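Exopolygalacturonase (Yersinia enterocolitica, PDB 2UVF) hydrolyses pectic polygalacturonic acid, probably from the chain ends, as a family 28 glycoside hydrolase with a parallel beta-helix that binds digalacturonic acid. Local coordinates at residues Q155-R160 with D181-G186; A175-I180 with A200-S205; C187-P192 with S205-N210; Y196-L201 with A215-S220; A242-A247 with G267-N272. All coordinates share one frame; numbering follows the deposited sequence.

Contact 1 (Q155-R160 with D181-G186)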
# COMPACT_ATOMS: atom_id res chain seq x y z
N GLN A 155 3.11 5.69 -29.19
CA GLN A 155 2.46 6.86 -29.77
C GLN A 155 2.30 7.92 -28.68
O GLN A 155 1.44 7.80 -27.81
CB GLN A 155 1.08 6.50 -30.33
CG GLN A 155 0.40 7.66 -31.06
CD GLN A 155 -1.13 7.69 -30.91
OE1 GLN A 155 -1.75 6.76 -30.39
NE2 GLN A 155 -1.74 8.79 -31.37
N ILE A 156 3.13 8.96 -28.74
CA ILE A 156 3.02 10.06 -27.78
C ILE A 156 1.76 10.86 -28.08
O ILE A 156 1.50 11.20 -29.23
CB ILE A 156 4.26 11.00 -27.80
CG1 ILE A 156 5.56 10.20 -27.56
CG2 ILE A 156 4.09 12.16 -26.80
CD1 ILE A 156 5.54 9.22 -26.35
N VAL A 157 0.96 11.11 -27.04
CA VAL A 157 -0.23 11.95 -27.14
C VAL A 157 -0.12 12.99 -26.03
O VAL A 157 -0.11 12.65 -24.85
CB VAL A 157 -1.54 11.14 -26.95
CG1 VAL A 157 -2.76 12.04 -27.04
CG2 VAL A 157 -1.65 9.99 -27.96
N ASN A 158 -0.03 14.26 -26.41
CA ASN A 158 0.11 15.34 -25.44
C ASN A 158 -1.24 16.01 -25.22
O ASN A 158 -1.91 16.36 -26.19
CB ASN A 158 1.19 16.32 -25.92
CG ASN A 158 1.41 17.49 -24.96
OD1 ASN A 158 0.52 17.88 -24.19
ND2 ASN A 158 2.60 18.08 -25.02
N VAL A 159 -1.66 16.16 -23.97
CA VAL A 159 -2.99 16.71 -23.65
C VAL A 159 -3.14 18.18 -24.05
O VAL A 159 -4.26 18.70 -24.12
CB VAL A 159 -3.44 16.51 -22.15
CG1 VAL A 159 -3.47 15.03 -21.76
CG2 VAL A 159 -2.58 17.33 -21.18
N ARG A 160 -2.01 18.84 -24.30
CA ARG A 160 -2.00 20.25 -24.72
C ARG A 160 -2.48 20.40 -26.17
O ARG A 160 -3.03 21.43 -26.53
CB ARG A 160 -0.62 20.88 -24.54
CG ARG A 160 -0.29 21.20 -23.09
CD ARG A 160 0.95 22.06 -22.96
NE ARG A 160 0.66 23.48 -23.20
CZ ARG A 160 0.28 24.34 -22.25
NH1 ARG A 160 0.14 23.96 -20.99
NH2 ARG A 160 0.04 25.61 -22.58
N ASP A 181 -9.23 9.50 -25.17
CA ASP A 181 -10.15 8.94 -26.17
C ASP A 181 -9.43 8.69 -27.50
O ASP A 181 -9.54 7.60 -28.07
CB ASP A 181 -11.37 9.84 -26.37
CG ASP A 181 -12.38 9.74 -25.24
OD1 ASP A 181 -12.46 8.68 -24.58
OD2 ASP A 181 -13.11 10.73 -25.01
N SER A 182 -8.67 9.68 -27.95
CA SER A 182 -7.92 9.60 -29.21
C SER A 182 -6.66 8.77 -29.08
O SER A 182 -5.60 9.15 -29.59
CB SER A 182 -7.56 11.01 -29.70
OG SER A 182 -6.32 11.44 -29.15
N CYS A 183 -6.77 7.62 -28.41
CA CYS A 183 -5.60 6.83 -28.03
C CYS A 183 -5.60 5.45 -28.70
O CYS A 183 -6.51 4.65 -28.48
CB CYS A 183 -5.55 6.68 -26.51
SG CYS A 183 -4.00 7.20 -25.70
N LYS A 184 -4.59 5.20 -29.53
CA LYS A 184 -4.35 3.86 -30.09
C LYS A 184 -3.77 2.97 -28.99
O LYS A 184 -3.15 3.48 -28.06
CB LYS A 184 -3.37 3.94 -31.27
CG LYS A 184 -4.00 4.30 -32.61
CD LYS A 184 -2.96 4.37 -33.74
CE LYS A 184 -2.39 5.79 -33.92
NZ LYS A 184 -1.84 6.03 -35.28
N PRO A 185 -4.00 1.63 -29.06
CA PRO A 185 -3.33 0.69 -28.14
C PRO A 185 -1.80 0.81 -28.12
O PRO A 185 -1.14 0.65 -29.15
CB PRO A 185 -3.76 -0.69 -28.67
CG PRO A 185 -5.08 -0.42 -29.31
CD PRO A 185 -4.94 0.93 -29.96
N GLY A 186 -1.26 1.09 -26.93
CA GLY A 186 0.18 1.32 -26.75
C GLY A 186 0.60 2.78 -26.66
O GLY A 186 1.79 3.08 -26.58

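Contact 2 (A175-I180 with A200-S205)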
# COMPACT_ATOMS: atom_id res chain seq x y z
N ALA A 175 -10.42 18.29 -22.48
CA ALA A 175 -9.13 18.18 -23.16
C ALA A 175 -8.42 16.86 -22.85
O ALA A 175 -8.06 16.12 -23.77
CB ALA A 175 -8.25 19.36 -22.79
N ILE A 176 -8.25 16.57 -21.56
CA ILE A 176 -7.58 15.34 -21.10
C ILE A 176 -8.33 14.08 -21.54
O ILE A 176 -7.72 13.12 -22.00
CB ILE A 176 -7.34 15.34 -19.56
CG1 ILE A 176 -6.39 16.48 -19.16
CG2 ILE A 176 -6.76 14.00 -19.10
CD1 ILE A 176 -6.56 16.98 -17.75
N GLN A 177 -9.66 14.10 -21.41
CA GLN A 177 -10.50 12.99 -21.86
C GLN A 177 -10.41 12.80 -23.37
O GLN A 177 -10.31 11.67 -23.83
CB GLN A 177 -11.96 13.22 -21.46
CG GLN A 177 -12.78 11.96 -21.47
CD GLN A 177 -12.41 11.05 -20.33
OE1 GLN A 177 -11.81 9.99 -20.53
NE2 GLN A 177 -12.76 11.47 -19.11
N GLN A 178 -10.44 13.90 -24.11
CA GLN A 178 -10.26 13.92 -25.56
C GLN A 178 -8.96 13.20 -25.92
O GLN A 178 -8.95 12.33 -26.81
CB GLN A 178 -10.23 15.37 -26.06
CG GLN A 178 -11.20 15.70 -27.18
CD GLN A 178 -12.01 16.95 -26.89
OE1 GLN A 178 -13.16 16.86 -26.45
NE2 GLN A 178 -11.40 18.13 -27.09
N ALA A 179 -7.88 13.54 -25.21
CA ALA A 179 -6.56 12.93 -25.42
C ALA A 179 -6.52 11.42 -25.15
O ALA A 179 -5.93 10.67 -25.92
CB ALA A 179 -5.47 13.66 -24.62
N ILE A 180 -7.14 10.99 -24.05
CA ILE A 180 -7.26 9.55 -23.73
C ILE A 180 -8.15 8.84 -24.75
O ILE A 180 -7.85 7.71 -25.15
CB ILE A 180 -7.79 9.28 -22.29
CG1 ILE A 180 -6.86 9.88 -21.23
CG2 ILE A 180 -7.97 7.78 -22.06
CD1 ILE A 180 -7.54 10.15 -19.89
N ALA A 200 -13.31 14.06 -12.91
CA ALA A 200 -13.11 12.63 -13.13
C ALA A 200 -12.73 12.32 -14.57
O ALA A 200 -13.35 12.82 -15.50
CB ALA A 200 -14.35 11.82 -12.73
N LEU A 201 -11.72 11.48 -14.74
CA LEU A 201 -11.26 11.03 -16.05
C LEU A 201 -11.41 9.52 -16.08
O LEU A 201 -11.44 8.89 -15.03
CB LEU A 201 -9.80 11.42 -16.29
CG LEU A 201 -9.38 12.88 -16.07
CD1 LEU A 201 -7.87 12.98 -15.81
CD2 LEU A 201 -9.79 13.80 -17.23
N TRP A 202 -11.52 8.94 -17.27
CA TRP A 202 -11.85 7.53 -17.41
C TRP A 202 -10.85 6.90 -18.35
O TRP A 202 -10.76 7.26 -19.53
CB TRP A 202 -13.29 7.36 -17.92
CG TRP A 202 -14.29 8.13 -17.11
CD1 TRP A 202 -14.62 9.45 -17.25
CD2 TRP A 202 -15.07 7.63 -16.02
NE1 TRP A 202 -15.56 9.81 -16.31
CE2 TRP A 202 -15.86 8.71 -15.54
CE3 TRP A 202 -15.19 6.38 -15.40
CZ2 TRP A 202 -16.75 8.58 -14.46
CZ3 TRP A 202 -16.08 6.25 -14.32
CH2 TRP A 202 -16.85 7.35 -13.88
N LEU A 203 -10.06 5.97 -17.81
CA LEU A 203 -8.99 5.35 -18.56
C LEU A 203 -9.55 4.19 -19.35
O LEU A 203 -10.70 3.79 -19.17
CB LEU A 203 -7.86 4.88 -17.63
CG LEU A 203 -7.11 5.89 -16.75
CD1 LEU A 203 -6.05 5.19 -15.94
CD2 LEU A 203 -6.47 6.99 -17.57
N LYS A 204 -8.72 3.65 -20.23
CA LYS A 204 -9.09 2.48 -21.01
C LYS A 204 -7.88 1.59 -21.15
O LYS A 204 -6.74 2.01 -20.87
CB LYS A 204 -9.61 2.88 -22.39
CG LYS A 204 -8.64 3.71 -23.23
CD LYS A 204 -8.65 3.21 -24.66
CE LYS A 204 -7.98 4.17 -25.61
NZ LYS A 204 -8.96 5.18 -26.10
N SER A 205 -8.14 0.35 -21.57
CA SER A 205 -7.12 -0.67 -21.76
C SER A 205 -5.97 -0.24 -22.69
O SER A 205 -6.13 0.67 -23.52
CB SER A 205 -7.77 -1.95 -22.27
OG SER A 205 -8.75 -2.39 -21.34

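Contact 3 (C187-P192 with S205-N210)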
# COMPACT_ATOMS: atom_id res chain seq x y z
N CYS A 187 -0.38 3.69 -26.64
CA CYS A 187 -0.13 5.12 -26.51
C CYS A 187 0.51 5.48 -25.17
O CYS A 187 0.57 4.65 -24.25
CB CYS A 187 -1.42 5.94 -26.73
SG CYS A 187 -2.89 5.50 -25.70
N ARG A 188 1.02 6.70 -25.08
CA ARG A 188 1.37 7.31 -23.81
C ARG A 188 0.82 8.73 -23.83
O ARG A 188 1.27 9.56 -24.63
CB ARG A 188 2.88 7.30 -23.59
CG ARG A 188 3.33 7.95 -22.28
CD ARG A 188 4.85 8.07 -22.19
NE ARG A 188 5.45 6.74 -22.23
CZ ARG A 188 6.65 6.45 -22.74
NH1 ARG A 188 7.44 7.39 -23.27
NH2 ARG A 188 7.06 5.19 -22.72
N VAL A 189 -0.17 9.00 -22.98
CA VAL A 189 -0.71 10.35 -22.82
C VAL A 189 0.21 11.13 -21.88
O VAL A 189 0.47 10.68 -20.77
CB VAL A 189 -2.17 10.32 -22.29
CG1 VAL A 189 -2.76 11.72 -22.17
CG2 VAL A 189 -3.04 9.46 -23.18
N GLU A 190 0.70 12.29 -22.33
CA GLU A 190 1.59 13.14 -21.54
C GLU A 190 0.86 14.35 -20.97
O GLU A 190 0.17 15.06 -21.70
CB GLU A 190 2.79 13.65 -22.36
CG GLU A 190 3.43 12.66 -23.33
CD GLU A 190 4.56 11.82 -22.72
OE1 GLU A 190 4.60 11.66 -21.49
OE2 GLU A 190 5.40 11.33 -23.51
N ILE A 191 1.02 14.57 -19.66
CA ILE A 191 0.64 15.82 -19.00
C ILE A 191 1.94 16.54 -18.60
O ILE A 191 2.50 16.26 -17.52
CB ILE A 191 -0.24 15.58 -17.74
CG1 ILE A 191 -1.54 14.83 -18.10
CG2 ILE A 191 -0.52 16.89 -16.99
CD1 ILE A 191 -2.27 14.22 -16.94
N PRO A 192 2.45 17.45 -19.47
CA PRO A 192 3.66 18.24 -19.19
C PRO A 192 3.61 19.13 -17.94
O PRO A 192 2.56 19.24 -17.31
CB PRO A 192 3.80 19.11 -20.46
CG PRO A 192 2.45 19.13 -21.08
CD PRO A 192 1.90 17.77 -20.80
N SER A 205 -8.14 0.35 -21.57
CA SER A 205 -7.12 -0.67 -21.76
C SER A 205 -5.97 -0.24 -22.69
O SER A 205 -6.13 0.67 -23.52
CB SER A 205 -7.77 -1.95 -22.27
OG SER A 205 -8.75 -2.39 -21.34
N ASP A 206 -4.82 -0.89 -22.51
CA ASP A 206 -3.63 -0.70 -23.36
C ASP A 206 -3.21 0.76 -23.54
O ASP A 206 -3.15 1.27 -24.67
CB ASP A 206 -3.81 -1.42 -24.70
CG ASP A 206 -4.02 -2.91 -24.54
OD1 ASP A 206 -3.11 -3.58 -24.01
OD2 ASP A 206 -5.09 -3.41 -24.93
N MET A 207 -2.93 1.43 -22.42
CA MET A 207 -2.42 2.80 -22.43
C MET A 207 -1.50 3.10 -21.23
O MET A 207 -1.42 2.33 -20.27
CB MET A 207 -3.58 3.82 -22.50
CG MET A 207 -4.46 3.89 -21.26
SD MET A 207 -5.44 5.38 -21.15
CE MET A 207 -4.21 6.61 -20.67
N THR A 208 -0.79 4.22 -21.33
CA THR A 208 0.03 4.75 -20.25
C THR A 208 -0.35 6.21 -20.13
O THR A 208 -0.44 6.90 -21.14
CB THR A 208 1.54 4.66 -20.54
OG1 THR A 208 1.95 3.29 -20.56
CG2 THR A 208 2.36 5.42 -19.48
N LEU A 209 -0.61 6.65 -18.91
CA LEU A 209 -0.75 8.06 -18.61
C LEU A 209 0.49 8.44 -17.84
O LEU A 209 0.76 7.91 -16.76
CB LEU A 209 -2.03 8.33 -17.81
CG LEU A 209 -2.28 9.73 -17.24
CD1 LEU A 209 -2.52 10.77 -18.34
CD2 LEU A 209 -3.46 9.68 -16.29
N ASN A 210 1.25 9.37 -18.40
CA ASN A 210 2.51 9.81 -17.86
C ASN A 210 2.41 11.27 -17.42
O ASN A 210 2.21 12.17 -18.24
CB ASN A 210 3.61 9.66 -18.92
CG ASN A 210 4.99 9.94 -18.37
OD1 ASN A 210 5.48 9.19 -17.52
ND2 ASN A 210 5.62 11.02 -18.85

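Contact 4 (Y196-L201 with A215-S220)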
# COMPACT_ATOMS: atom_id res chain seq x y z
N TYR A 196 -2.90 21.64 -14.12
CA TYR A 196 -4.12 21.37 -14.89
C TYR A 196 -5.27 20.86 -14.00
O TYR A 196 -5.29 19.68 -13.62
CB TYR A 196 -3.84 20.33 -15.98
CG TYR A 196 -2.64 20.66 -16.86
CD1 TYR A 196 -2.81 21.26 -18.10
CD2 TYR A 196 -1.34 20.37 -16.44
CE1 TYR A 196 -1.70 21.57 -18.92
CE2 TYR A 196 -0.23 20.67 -17.25
CZ TYR A 196 -0.42 21.27 -18.48
OH TYR A 196 0.67 21.57 -19.25
N LYS A 197 -6.20 21.75 -13.65
CA LYS A 197 -7.43 21.36 -12.95
C LYS A 197 -8.26 20.43 -13.83
O LYS A 197 -8.33 20.61 -15.05
CB LYS A 197 -8.26 22.59 -12.52
CG LYS A 197 -9.52 22.23 -11.74
CD LYS A 197 -10.03 23.38 -10.88
CE LYS A 197 -9.28 23.46 -9.56
NZ LYS A 197 -10.15 23.86 -8.43
N SER A 198 -8.86 19.41 -13.22
CA SER A 198 -9.62 18.41 -13.97
C SER A 198 -10.64 17.75 -13.06
O SER A 198 -10.48 17.73 -11.83
CB SER A 198 -8.69 17.38 -14.60
OG SER A 198 -9.40 16.30 -15.20
N GLY A 199 -11.71 17.23 -13.66
CA GLY A 199 -12.69 16.39 -12.96
C GLY A 199 -12.38 14.94 -13.24
O GLY A 199 -11.31 14.62 -13.77
N ALA A 200 -13.31 14.06 -12.91
CA ALA A 200 -13.11 12.63 -13.13
C ALA A 200 -12.73 12.32 -14.57
O ALA A 200 -13.35 12.82 -15.50
CB ALA A 200 -14.35 11.82 -12.73
N LEU A 201 -11.72 11.48 -14.74
CA LEU A 201 -11.26 11.03 -16.05
C LEU A 201 -11.41 9.52 -16.08
O LEU A 201 -11.44 8.89 -15.03
CB LEU A 201 -9.80 11.42 -16.29
CG LEU A 201 -9.38 12.88 -16.07
CD1 LEU A 201 -7.87 12.98 -15.81
CD2 LEU A 201 -9.79 13.80 -17.23
N ALA A 215 4.51 18.44 -13.67
CA ALA A 215 3.06 18.27 -13.87
C ALA A 215 2.25 18.11 -12.58
O ALA A 215 2.59 17.30 -11.73
CB ALA A 215 2.77 17.08 -14.78
N ILE A 216 1.18 18.88 -12.44
CA ILE A 216 0.21 18.67 -11.35
C ILE A 216 -1.19 18.50 -11.92
O ILE A 216 -1.77 19.42 -12.50
CB ILE A 216 0.20 19.80 -10.29
CG1 ILE A 216 1.60 19.99 -9.68
CG2 ILE A 216 -0.82 19.51 -9.18
CD1 ILE A 216 1.72 21.24 -8.81
N LEU A 217 -1.72 17.29 -11.76
CA LEU A 217 -3.13 17.03 -12.00
C LEU A 217 -3.89 17.37 -10.73
O LEU A 217 -3.86 16.62 -9.73
CB LEU A 217 -3.38 15.59 -12.47
CG LEU A 217 -4.82 15.24 -12.86
CD1 LEU A 217 -5.29 15.99 -14.11
CD2 LEU A 217 -4.99 13.73 -13.02
N LEU A 218 -4.58 18.51 -10.79
CA LEU A 218 -5.35 19.05 -9.68
C LEU A 218 -6.85 18.69 -9.79
O LEU A 218 -7.50 18.98 -10.79
CB LEU A 218 -5.15 20.58 -9.57
CG LEU A 218 -5.75 21.33 -8.36
CD1 LEU A 218 -5.37 20.72 -7.01
CD2 LEU A 218 -5.37 22.82 -8.38
N GLY A 219 -7.40 18.09 -8.74
CA GLY A 219 -8.81 17.81 -8.68
C GLY A 219 -9.63 19.08 -8.75
O GLY A 219 -9.22 20.12 -8.21
N SER A 220 -10.77 19.02 -9.44
CA SER A 220 -11.77 20.08 -9.39
C SER A 220 -12.40 20.02 -8.00
O SER A 220 -12.43 18.96 -7.38
CB SER A 220 -12.82 19.88 -10.47
OG SER A 220 -13.99 20.64 -10.21

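Contact 5 (A242-A247 with G267-N272)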
# COMPACT_ATOMS: atom_id res chain seq x y z
N ALA A 242 -17.24 9.04 -8.89
CA ALA A 242 -15.99 8.76 -9.54
C ALA A 242 -14.82 9.41 -8.77
O ALA A 242 -14.97 10.48 -8.17
CB ALA A 242 -16.01 9.26 -10.98
N SER A 243 -13.68 8.73 -8.78
CA SER A 243 -12.41 9.30 -8.33
C SER A 243 -11.89 10.27 -9.37
O SER A 243 -12.48 10.42 -10.44
CB SER A 243 -11.39 8.17 -8.11
OG SER A 243 -11.87 7.22 -7.16
N LEU A 244 -10.76 10.92 -9.07
CA LEU A 244 -10.09 11.77 -10.03
C LEU A 244 -9.65 10.96 -11.25
O LEU A 244 -9.80 11.41 -12.39
CB LEU A 244 -8.90 12.47 -9.36
CG LEU A 244 -8.18 13.60 -10.11
CD1 LEU A 244 -9.16 14.74 -10.46
CD2 LEU A 244 -6.98 14.12 -9.31
N ILE A 245 -9.11 9.77 -11.01
CA ILE A 245 -8.70 8.88 -12.10
C ILE A 245 -9.39 7.55 -11.90
O ILE A 245 -9.38 6.99 -10.80
CB ILE A 245 -7.16 8.70 -12.19
CG1 ILE A 245 -6.47 10.03 -12.47
CG2 ILE A 245 -6.79 7.65 -13.27
CD1 ILE A 245 -5.11 10.15 -11.86
N ASN A 246 -9.99 7.07 -12.98
CA ASN A 246 -10.79 5.86 -12.92
C ASN A 246 -10.43 4.86 -14.00
O ASN A 246 -10.04 5.24 -15.08
CB ASN A 246 -12.27 6.19 -13.10
CG ASN A 246 -12.77 7.19 -12.12
OD1 ASN A 246 -13.16 6.83 -11.02
ND2 ASN A 246 -12.78 8.46 -12.51
N ALA A 247 -10.57 3.58 -13.67
CA ALA A 247 -10.75 2.55 -14.69
C ALA A 247 -11.93 1.70 -14.23
O ALA A 247 -11.76 0.66 -13.60
CB ALA A 247 -9.48 1.72 -14.87
N GLY A 267 5.47 13.26 -11.88
CA GLY A 267 4.49 14.31 -11.61
C GLY A 267 3.60 14.02 -10.40
O GLY A 267 3.69 12.94 -9.79
N VAL A 268 2.74 14.99 -10.08
CA VAL A 268 1.88 14.96 -8.89
C VAL A 268 0.41 14.77 -9.29
O VAL A 268 -0.06 15.31 -10.30
CB VAL A 268 2.06 16.28 -8.08
CG1 VAL A 268 1.02 16.43 -6.95
CG2 VAL A 268 3.50 16.39 -7.54
N ILE A 269 -0.30 13.96 -8.50
CA ILE A 269 -1.76 13.89 -8.57
C ILE A 269 -2.32 14.43 -7.26
O ILE A 269 -2.10 13.84 -6.19
CB ILE A 269 -2.31 12.45 -8.80
CG1 ILE A 269 -1.57 11.76 -9.96
CG2 ILE A 269 -3.81 12.52 -9.06
CD1 ILE A 269 -1.79 10.25 -10.08
N ASP A 270 -3.03 15.55 -7.38
CA ASP A 270 -3.54 16.28 -6.25
C ASP A 270 -5.07 16.26 -6.24
O ASP A 270 -5.70 16.72 -7.17
CB ASP A 270 -2.99 17.71 -6.26
CG ASP A 270 -3.30 18.46 -5.00
OD1 ASP A 270 -4.23 18.07 -4.28
OD2 ASP A 270 -2.62 19.45 -4.72
N GLY A 271 -5.66 15.68 -5.19
CA GLY A 271 -7.10 15.43 -5.16
C GLY A 271 -8.00 16.60 -4.80
O GLY A 271 -9.21 16.54 -5.04
N ASN A 272 -7.39 17.64 -4.21
CA ASN A 272 -8.00 18.94 -3.94
C ASN A 272 -9.06 18.83 -2.84
O ASN A 272 -10.05 19.60 -2.82
CB ASN A 272 -8.56 19.58 -5.23
CG ASN A 272 -8.65 21.10 -5.17
OD1 ASN A 272 -8.24 21.73 -4.18
ND2 ASN A 272 -9.17 21.71 -6.24

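Contact 1 (Q155-R160 with D181-G186)
This contact lies at the N-terminal end of the parallel beta-helix. Its first strand, 156-158, runs beside the loop that leads from helix 173-181 to strand 187-191. Q155 does most of the work. Its CB points toward the loop, and CG stands anti to the backbone N (chi1 -175°). The chain then bends at chi2, which brings the amide across the K184 side chain at about a right angle. Q155 CD lies 3.8 Å from K184 CE. Q155 OE1 accepts a weak hydrogen bond from K184 N at 3.4 Å, and the same OE1 is 3.4 Å from K184 CB. Q155 NE2 is 4.0 Å from K184 CE. The amide thus crosses the aliphatic part of K184 and also bonds weakly to its backbone N. Deeper in, V157 CG2 meets C183 SG at 4.3 Å. That sulfur is held by the disulfide to C187, so the loop is tied to strand 187-191 beside the valine. At the end of the strand N158 makes an Asx turn. Its OD1 accepts from R160 N at 2.7 Å, with the donor above the carbonyl plane.

Contact 2 (A175-I180 with A200-S205)
Helix 173-181 lies at the N-terminal end of the parallel beta-helix. It caps the apolar core there, as the N-terminal helix does in other pectin-degrading enzymes of this fold. Here it packs on the end of strand 194-202 and the residues after it. I176 and I180, one turn apart, both direct CB toward the strand. I176 CG2, anti to its backbone N, fits against the fork of L201. It is 3.6 Å from L201 CD1 and 3.6 Å from L201 CD2, and the two side chains cross at about a right angle. I180 CD1 reaches L203 CD2 at 4.1 Å, while I180 CG2 lies 3.8 Å from W202 O. Q177 bends at chi2 and lays its amide at the CD1 edge of the W202 ring, the two planes 35° apart. The polar tie is at the end of the helix. K204 CG takes the crowded position between N and C (chi1 57°), and NZ hydrogen-bonds to I180 O at 2.9 Å, though that oxygen is less surely placed. NZ also gives D181 O a weak hydrogen bond. An ammonium group at a helix C-terminus probably suits the local dipole. Beneath the helix, L217 of strand 215-219 touches both I176 and L201. Strand 245-247 and the turn before it pair with the backbone of L201 and L203, and L203 also packs on I261 and I263 of strand 258-264.

Contact 3 (C187-P192 with S205-N210)
N210 and R188 both have CG anti to the backbone N (chi1 -173° and 179°), so the two side chains run side by side. E190 instead places CG beside its own N and bends at chi2 (-89°), which turns the carboxylate toward N210. N210 ND2 donates to E190 OE1 at 2.9 Å, meeting it nearly along the C-O axis, the two planes steeply inclined. N210 CB lies 3.8 Å from R188 CG. R188 NH2 forms salt bridges with D49 and E50 of the fibronectin type III region. The backbones pair in parallel. V189 N gives to T208 O at 2.8 Å, N210 N to V189 O at 2.8 Å and I191 N to N210 O at 3.0 Å; the bond from T208 N to C187 O is weak. On the face of V189 and L209, L209 CD1 touches V189 CG1 at 4.0 Å and the end of I191, CD1, at 3.7 Å. C187 SG, in the disulfide to C183, lies 3.7 Å from M207 CB. These are successive rungs of the beta-helix. Strand 187-191 lies between 156-158 and 207-211, and 258-264 continues the ladder. Helix 173-181 covers the inner face, with A179 on V189 and I180 on M207.

Contact 4 (Y196-L201 with A215-S220)
L218 O is gripped twice. S198 N donates to it at 2.8 Å, nearly along the C=O axis, and K197 CA adds a CA-H...O contact at 3.2 Å. It is the central link of a parallel ladder between strands 196-198 and 215-219, whose axes diverge by 33°. Y196 and S198 each use both N and O. Y196 N gives to I216 O at 3.0 Å, and Y196 O receives L218 N at 3.1 Å. S198 O receives S220 N at 2.7 Å. In the last two bonds the donor stands above the carbonyl plane. K197 between them pairs the other way, with N172. S198 OG, anti to its own N, turns back to donate to G199 O on a lone pair. The side chains sort by face. L217 CD1 lies 3.7 Å from S198 CB, and its CD2 meets L201 CD1 tip to tip at 4.1 Å, in the core under helix 173-181. On the opposite face K197 runs obliquely past L218, with CE 4.1 Å from L218 CD2, and ends in a salt bridge to E221. Y196 OH bonds to R160 and A193 O. The chemistry implies a division of labour: backbone bonds join two successive coils of the beta-helix, L217 and L201 pack inside, and the lysine charge is kept on the outer face beside its carboxylate.

Contact 5 (A242-A247 with G267-N272)
I269 meets two side chains of the other segment. L244 CD2 sits 3.6 Å from I269 CG2, the two side chains sliding past each other in opposite directions. The same L244 CD2 lies 3.6 Å from D270 O. I245 crosses I269 at about a right angle, with its CD1 3.8 Å from I269 CD1 and 3.9 Å from I269 CG2. L244 gets there with CG anti to the backbone N (chi1 -170°). This is packing inside the parallel beta-helix, between strand 268-270 and strand 245-247 with the residue before it, on different faces of the coil. L217 of the preceding coil also touches I245, and M334 of the following one touches both I245 and I269. Farther out, S243 N donates to N246 OD1 at 3.0 Å, on an in-plane lone pair. N246 ND2 returns a bond to S243 O at 2.9 Å and also reaches L201 O, so this amide braces the bend carrying L244. On the other segment D270 makes an Asx turn: N272 N donates to OD1 at 3.2 Å, from above the carboxylate plane. N272 ND2 bonds to G219 O. CB of D270 points away from 242-247, and its side chain lies about 4 Å from a bound nickel ion.

From the N terminus, contact 1 closes a loop around helix 173-181 and ties strand 156-158 to the loop after that helix. Contact 2 opens within that loop and ends beyond it, so the two cross; K204 of contact 2 touches D181 and C183 of contact 1. Contact 3 starts after contact 1 closes and crosses contact 2, linking strand 187-191 to the next coil. Contact 4 begins where contact 2 ends, sharing A200 and L201, and crosses contact 3. Contact 5 follows in series. G219 bonds to D270 and N272, and L203 to N246, joining it to contacts 4 and 2. Contact 2 ties the helix to the coil, and contacts 3 to 5 tie the first coils together.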